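Local coordinates for heme oxygenase (mycobilin-producing) (Mycobacterium tuberculosis, PDB 3HX9), which probably degrades heme oxidatively to mycobilins, using an electron donor such as ascorbate and releasing free iron, at residues A[61-64]-A[65-68]. Sequence-based numbering, arbitrary orientation.
Sequences EAFQ and AWAN. With HEM (protoporphyrin IX containing Fe), chain C.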
# COMPACT_ATOMS: atom_id res chain seq x y z
N GLU A 61 3.81 11.54 13.83
CA GLU A 61 4.38 12.90 14.09
C GLU A 61 5.47 13.24 13.07
O GLU A 61 5.61 14.43 12.66
CB GLU A 61 4.93 13.03 15.52
CG GLU A 61 3.88 13.47 16.52
CD GLU A 61 4.21 13.06 17.98
OE1 GLU A 61 5.33 13.43 18.44
OE2 GLU A 61 3.36 12.39 18.65
N ALA A 62 6.23 12.22 12.65
CA ALA A 62 7.27 12.43 11.71
C ALA A 62 6.67 12.86 10.38
O ALA A 62 7.13 13.83 9.76
CB ALA A 62 8.15 11.13 11.51
N PHE A 63 5.63 12.15 9.98
CA PHE A 63 4.94 12.53 8.74
C PHE A 63 4.39 13.96 8.83
O PHE A 63 4.60 14.78 7.93
CB PHE A 63 3.83 11.57 8.42
CG PHE A 63 2.91 12.08 7.33
CD1 PHE A 63 3.34 12.10 5.99
CD2 PHE A 63 1.70 12.57 7.67
CE1 PHE A 63 2.51 12.59 4.98
CE2 PHE A 63 0.81 13.09 6.70
CZ PHE A 63 1.25 13.09 5.34
N GLN A 64 3.66 14.26 9.91
CA GLN A 64 3.09 15.57 10.06
C GLN A 64 4.14 16.69 10.03
O GLN A 64 3.89 17.78 9.47
CB GLN A 64 2.23 15.67 11.29
CG GLN A 64 1.06 14.63 11.31
CD GLN A 64 -0.06 14.87 10.31
OE1 GLN A 64 -0.25 15.99 9.84
NE2 GLN A 64 -0.88 13.80 10.02
N ALA A 65 5.29 16.45 10.61
CA ALA A 65 6.32 17.49 10.63
C ALA A 65 6.77 17.82 9.20
O ALA A 65 6.93 18.98 8.86
CB ALA A 65 7.51 17.05 11.49
N TRP A 66 6.99 16.78 8.41
CA TRP A 66 7.42 16.92 7.00
C TRP A 66 6.34 17.56 6.13
O TRP A 66 6.58 18.55 5.43
CB TRP A 66 7.75 15.54 6.45
CG TRP A 66 8.07 15.57 5.03
CD1 TRP A 66 9.25 15.99 4.45
CD2 TRP A 66 7.24 15.09 3.97
NE1 TRP A 66 9.19 15.82 3.07
CE2 TRP A 66 7.95 15.30 2.75
CE3 TRP A 66 5.94 14.53 3.94
CZ2 TRP A 66 7.43 14.90 1.50
CZ3 TRP A 66 5.42 14.16 2.69
CH2 TRP A 66 6.16 14.36 1.49
N ALA A 67 5.13 16.99 6.19
CA ALA A 67 4.01 17.42 5.36
C ALA A 67 3.63 18.88 5.64
O ALA A 67 3.19 19.60 4.72
CB ALA A 67 2.80 16.50 5.67
N ASN A 68 3.73 19.30 6.89
CA ASN A 68 3.32 20.67 7.20
C ASN A 68 4.45 21.67 7.05
O ASN A 68 4.22 22.88 7.12
CB ASN A 68 2.72 20.84 8.60
CG ASN A 68 1.71 19.74 9.01
OD1 ASN A 68 0.95 19.25 8.23
ND2 ASN A 68 1.75 19.36 10.30
CHA HEM C . 6.33 18.18 -6.31
CHB HEM C . 2.04 20.31 -7.17
CHC HEM C . 0.86 19.49 -2.50
CHD HEM C . 4.82 16.83 -1.91
C1A HEM C . 5.29 18.86 -6.93
C2A HEM C . 5.30 19.36 -8.26
C3A HEM C . 4.11 19.91 -8.52
C4A HEM C . 3.31 19.82 -7.32
CMA HEM C . 3.66 20.59 -9.81
CAA HEM C . 6.48 19.28 -9.25
CBA HEM C . 6.35 18.02 -10.05
CGA HEM C . 6.98 18.29 -11.39
O1A HEM C . 6.22 18.77 -12.30
O2A HEM C . 8.24 18.04 -11.51
C1B HEM C . 1.40 20.32 -5.97
C2B HEM C . 0.08 20.88 -5.70
C3B HEM C . -0.24 20.64 -4.45
C4B HEM C . 0.85 19.89 -3.83
CMB HEM C . -0.71 21.66 -6.77
CAB HEM C . -1.51 21.06 -3.66
CBB HEM C . -2.70 21.16 -4.21
C1C HEM C . 1.84 18.69 -1.92
C2C HEM C . 1.83 18.16 -0.60
C3C HEM C . 2.90 17.42 -0.43
C4C HEM C . 3.66 17.50 -1.69
CMC HEM C . 0.72 18.41 0.46
CAC HEM C . 3.34 16.59 0.79
CBC HEM C . 2.74 16.58 1.98
C1D HEM C . 5.61 16.98 -3.02
C2D HEM C . 6.96 16.47 -3.15
C3D HEM C . 7.40 16.90 -4.48
C4D HEM C . 6.30 17.62 -5.07
CMD HEM C . 7.76 15.63 -2.12
CAD HEM C . 8.82 16.59 -5.07
CBD HEM C . 9.68 17.81 -4.79
CGD HEM C . 11.12 17.76 -5.29
O1D HEM C . 12.00 18.36 -4.57
O2D HEM C . 11.42 17.15 -6.37
NA HEM C . 4.05 19.15 -6.36
NB HEM C . 1.80 19.67 -4.84
NC HEM C . 2.98 18.25 -2.61
ND HEM C . 5.25 17.63 -4.16
FE HEM C . 3.61 18.87 -4.42
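The heme-facing side of helix 60-68, part of the wall of the diheme pocket in this dimeric alpha-beta barrel enzyme, is built from F63, W66 and A67; the latter two follow F63 by three and four residues, which puts both beside it on the helix. Four i to i+4 hydrogen bonds carry the turn; that from A67 N to F63 O is 2.9 Å long and nearly straight at 175°. F63 and W66 both have CG anti to the backbone N, which places the two rings beside each other. F63 CE1 meets the edge of the indole near its plane, 4.0 Å from W66 CZ3. A67 CB lies over one face of the F63 ring, a CH-pi contact of 4.0 Å to the centroid. This small methyl also touches vinyl atom CBC of one heme at 3.7 Å. W66 CZ3 and CH2 both lie near CAC of that vinyl, where the apolar benzene part of the indole suits a hydrocarbon neighbour; W66 is predicted to stabilise the transition state. F63 and W66 also touch the second heme. On the more polar side, Q64 bends at chi2 (-70°), and its amide NE2 can donate to the carboxylate of D60, hydrogen-bonding OD1 one turn back. N68 N is hydrogen-bonded to Q64 O at 3.0 Å, and its polar side chain suits an exposed position. Toward the sheet, W57 at the end of strand 51-57 meets both aromatic rings, edge-to-face with F63. F63 also rests on L89 and Q64 on E91 of strand 87-99, while W66 reaches V30 and S33 in a loop.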